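Local coordinates for TSC1 N-terminal domain (Chaetomium thermophilum, PDB 7A0M), which is thought to anchor the TSC complex, a GTPase-activating regulator of mTORC1, to lysosomal membranes by binding phosphoinositide lipids, at residues 142-153 with 187-195. Residues are numbered along the deposited sequence; the frame is centred on the assembly and turned at random.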
# COMPACT_ATOMS: atom_id res chain seq x y z
N ILE B 142 -16.41 -43.22 -2.45
CA ILE B 142 -15.01 -43.51 -2.12
C ILE B 142 -14.49 -44.77 -2.79
O ILE B 142 -13.38 -44.74 -3.36
CB ILE B 142 -14.83 -43.54 -0.59
CG1 ILE B 142 -14.94 -42.12 -0.01
CG2 ILE B 142 -13.50 -44.16 -0.22
CD1 ILE B 142 -14.58 -42.03 1.45
N PRO B 143 -15.21 -45.91 -2.78
CA PRO B 143 -14.66 -47.11 -3.45
C PRO B 143 -14.43 -46.92 -4.94
O PRO B 143 -13.50 -47.51 -5.50
CB PRO B 143 -15.72 -48.18 -3.17
CG PRO B 143 -16.97 -47.42 -2.93
CD PRO B 143 -16.52 -46.20 -2.18
N TRP B 144 -15.26 -46.11 -5.59
CA TRP B 144 -15.02 -45.73 -6.97
C TRP B 144 -13.73 -44.93 -7.07
O TRP B 144 -12.86 -45.20 -7.91
CB TRP B 144 -16.19 -44.89 -7.48
CG TRP B 144 -17.55 -45.52 -7.34
CD1 TRP B 144 -18.31 -45.53 -6.20
CD2 TRP B 144 -18.38 -46.08 -8.37
NE1 TRP B 144 -19.52 -46.14 -6.44
CE2 TRP B 144 -19.59 -46.47 -7.76
CE3 TRP B 144 -18.21 -46.32 -9.74
CZ2 TRP B 144 -20.62 -47.09 -8.47
CZ3 TRP B 144 -19.23 -46.93 -10.44
CH2 TRP B 144 -20.42 -47.31 -9.81
N LEU B 145 -13.60 -43.92 -6.20
CA LEU B 145 -12.45 -43.03 -6.22
C LEU B 145 -11.15 -43.75 -5.88
O LEU B 145 -10.12 -43.53 -6.53
CB LEU B 145 -12.70 -41.88 -5.24
CG LEU B 145 -13.72 -40.85 -5.71
CD1 LEU B 145 -14.34 -40.12 -4.52
CD2 LEU B 145 -13.07 -39.86 -6.66
N ASN B 146 -11.17 -44.63 -4.87
CA ASN B 146 -9.96 -45.33 -4.47
C ASN B 146 -9.41 -46.18 -5.60
O ASN B 146 -8.19 -46.24 -5.80
CB ASN B 146 -10.21 -46.19 -3.23
CG ASN B 146 -10.35 -45.36 -1.96
OD1 ASN B 146 -9.91 -44.22 -1.90
ND2 ASN B 146 -10.94 -45.96 -0.94
N ARG B 147 -10.29 -46.85 -6.34
CA ARG B 147 -9.84 -47.60 -7.51
C ARG B 147 -9.20 -46.68 -8.54
O ARG B 147 -8.15 -47.00 -9.11
CB ARG B 147 -11.01 -48.37 -8.11
CG ARG B 147 -11.25 -49.72 -7.47
CD ARG B 147 -10.35 -50.77 -8.09
NE ARG B 147 -10.99 -51.44 -9.21
CZ ARG B 147 -10.34 -51.94 -10.26
NH1 ARG B 147 -9.03 -51.83 -10.34
NH2 ARG B 147 -11.01 -52.54 -11.24
N LEU B 148 -9.83 -45.53 -8.80
CA LEU B 148 -9.25 -44.56 -9.73
C LEU B 148 -7.97 -43.96 -9.18
O LEU B 148 -7.00 -43.76 -9.93
CB LEU B 148 -10.27 -43.47 -10.02
CG LEU B 148 -11.56 -43.87 -10.74
CD1 LEU B 148 -12.43 -42.65 -10.96
CD2 LEU B 148 -11.24 -44.54 -12.06
N LEU B 149 -7.94 -43.66 -7.88
CA LEU B 149 -6.77 -43.03 -7.28
C LEU B 149 -5.55 -43.93 -7.35
O LEU B 149 -4.47 -43.51 -7.79
CB LEU B 149 -7.06 -42.64 -5.83
CG LEU B 149 -7.86 -41.36 -5.63
CD1 LEU B 149 -8.28 -41.21 -4.19
CD2 LEU B 149 -7.04 -40.17 -6.08
N VAL B 150 -5.69 -45.19 -6.92
CA VAL B 150 -4.56 -46.11 -6.91
C VAL B 150 -3.96 -46.24 -8.31
O VAL B 150 -2.74 -46.22 -8.48
CB VAL B 150 -4.98 -47.48 -6.35
CG1 VAL B 150 -4.10 -48.59 -6.90
CG2 VAL B 150 -4.93 -47.46 -4.83
N ARG B 151 -4.80 -46.36 -9.33
CA ARG B 151 -4.30 -46.43 -10.69
C ARG B 151 -3.71 -45.10 -11.16
O ARG B 151 -2.79 -45.09 -12.00
CB ARG B 151 -5.41 -46.93 -11.60
CG ARG B 151 -5.89 -48.26 -11.06
CD ARG B 151 -5.72 -49.36 -12.06
NE ARG B 151 -6.30 -50.59 -11.56
CZ ARG B 151 -5.71 -51.34 -10.63
NH1 ARG B 151 -4.54 -50.96 -10.12
NH2 ARG B 151 -6.26 -52.47 -10.22
N TRP B 152 -4.23 -43.98 -10.68
CA TRP B 152 -3.69 -42.69 -11.06
C TRP B 152 -2.34 -42.41 -10.42
O TRP B 152 -1.56 -41.62 -10.96
CB TRP B 152 -4.68 -41.58 -10.70
CG TRP B 152 -4.33 -40.26 -11.28
CD1 TRP B 152 -4.66 -39.79 -12.51
CD2 TRP B 152 -3.58 -39.22 -10.64
NE1 TRP B 152 -4.16 -38.52 -12.69
CE2 TRP B 152 -3.49 -38.15 -11.55
CE3 TRP B 152 -2.97 -39.09 -9.39
CZ2 TRP B 152 -2.82 -36.97 -11.25
CZ3 TRP B 152 -2.30 -37.92 -9.09
CH2 TRP B 152 -2.23 -36.87 -10.02
N MSE B 153 -2.03 -43.05 -9.29
CA MSE B 153 -0.77 -42.82 -8.59
C MSE B 153 0.35 -43.72 -9.10
O MSE B 153 1.53 -43.49 -8.82
CB MSE B 153 -0.95 -43.01 -7.09
CG MSE B 153 -1.96 -42.07 -6.44
SE MSE B 153 -1.25 -40.29 -6.06
CE MSE B 153 -2.89 -39.46 -5.40
N GLY B 187 -16.29 -36.77 -0.52
CA GLY B 187 -15.73 -38.09 -0.72
C GLY B 187 -14.43 -38.06 -1.49
O GLY B 187 -13.52 -38.87 -1.24
N PHE B 188 -14.31 -37.15 -2.46
CA PHE B 188 -13.06 -37.02 -3.21
C PHE B 188 -11.90 -36.65 -2.30
O PHE B 188 -10.79 -37.18 -2.44
CB PHE B 188 -13.21 -35.98 -4.32
CG PHE B 188 -11.96 -35.78 -5.13
CD1 PHE B 188 -11.66 -36.63 -6.18
CD2 PHE B 188 -11.08 -34.76 -4.83
CE1 PHE B 188 -10.51 -36.46 -6.93
CE2 PHE B 188 -9.93 -34.58 -5.57
CZ PHE B 188 -9.64 -35.43 -6.62
N MSE B 189 -12.13 -35.75 -1.35
CA MSE B 189 -11.06 -35.24 -0.51
C MSE B 189 -10.78 -36.15 0.69
O MSE B 189 -9.67 -36.16 1.22
CB MSE B 189 -11.40 -33.82 -0.04
CG MSE B 189 -11.42 -32.82 -1.20
SE MSE B 189 -11.89 -31.00 -0.70
CE MSE B 189 -13.79 -31.26 -0.31
N ASN B 190 -11.79 -36.92 1.11
CA ASN B 190 -11.54 -37.97 2.09
C ASN B 190 -10.65 -39.06 1.50
O ASN B 190 -9.70 -39.51 2.15
CB ASN B 190 -12.87 -38.57 2.57
CG ASN B 190 -13.37 -37.93 3.84
OD1 ASN B 190 -14.53 -37.53 3.93
ND2 ASN B 190 -12.50 -37.83 4.84
N ALA B 191 -10.94 -39.49 0.28
CA ALA B 191 -10.13 -40.51 -0.37
C ALA B 191 -8.73 -40.00 -0.69
O ALA B 191 -7.76 -40.75 -0.61
CB ALA B 191 -10.82 -41.00 -1.64
N LEU B 192 -8.61 -38.71 -1.04
CA LEU B 192 -7.30 -38.15 -1.35
C LEU B 192 -6.43 -38.03 -0.11
O LEU B 192 -5.20 -38.09 -0.20
CB LEU B 192 -7.46 -36.79 -2.04
CG LEU B 192 -6.17 -36.15 -2.56
CD1 LEU B 192 -5.57 -36.99 -3.68
CD2 LEU B 192 -6.43 -34.73 -3.03
N ASN B 193 -7.05 -37.84 1.06
CA ASN B 193 -6.29 -37.66 2.29
C ASN B 193 -5.41 -38.86 2.60
O ASN B 193 -4.32 -38.70 3.17
CB ASN B 193 -7.24 -37.38 3.46
CG ASN B 193 -6.51 -37.15 4.77
OD1 ASN B 193 -5.94 -36.08 5.00
ND2 ASN B 193 -6.52 -38.16 5.63
N ALA B 194 -5.86 -40.07 2.25
CA ALA B 194 -5.05 -41.26 2.48
C ALA B 194 -3.74 -41.20 1.71
O ALA B 194 -2.69 -41.61 2.21
CB ALA B 194 -5.83 -42.51 2.10
N PHE B 195 -3.78 -40.69 0.47
CA PHE B 195 -2.57 -40.56 -0.32
C PHE B 195 -1.72 -39.36 0.08
O PHE B 195 -0.51 -39.36 -0.18
CB PHE B 195 -2.92 -40.47 -1.81
CG PHE B 195 -3.45 -41.75 -2.38
CD1 PHE B 195 -4.80 -42.05 -2.31
CD2 PHE B 195 -2.60 -42.65 -3.00
CE1 PHE B 195 -5.29 -43.23 -2.84
CE2 PHE B 195 -3.09 -43.83 -3.53
CZ PHE B 195 -4.44 -44.12 -3.45
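Ala191 drives its methyl group into a hole on helix 142-153 formed by Ile142, Leu145, Asn146 and Leu149, a knob-into-hole fit. Its CB lies 3.6 Å from Leu149 CD1 and 3.4 Å from Asn146 OD1, the latter a plain van der Waals touch. A methyl is small enough to enter the space between four side chains. The two segments cross at -44°, their axes 9.2 Å apart at closest approach.

The backbones lie nearest at the start of both segments. Gly187, with no side chain to intervene, lets its CA come within 5.6 Å of Ile142 CA, against 7.7 Å between the CA atoms of Leu149 and Leu192; Ile142 CG1 and Leu145 CD1 both pack on the glycine carbonyl oxygen. The other branch of Leu145 reaches the Phe188 ring, where Leu145 CD2 lies 3.6 Å from Phe188 CD1, at the ring edge and near its plane.

Phe195 fills the diverging end with a ring large enough to reach across. Val150 CG2 abuts CZ at the ring edge, in plane, while Leu149 CB approaches Phe195 CE1 obliquely at 3.5 Å. Met153, a selenomethionine, bends at chi2 (-81°), bringing CE back to CB and CG of Phe195; its SE lies 4.9 Å from the ring centroid, an oblique Met-aromatic contact. The same CE also touches Leu192 CD1, so one flexible chain serves two neighbours.

Behind these contacts, Phe180 of helix 168-183 backs Leu145, Leu208 of helix 199-214 backs Leu149, and Phe212 stacks on Phe188. Facing helix 89-105, Arg147 bridges both Asp97 and Asp101, and Arg151 shares Asp101. The contact thus joins helix 142-153 to helix 185-196 within the elongated, all-helical N-terminal domain through shape and dispersion, whereas the arginines of helix 142-153 are engaged outside this apolar seam.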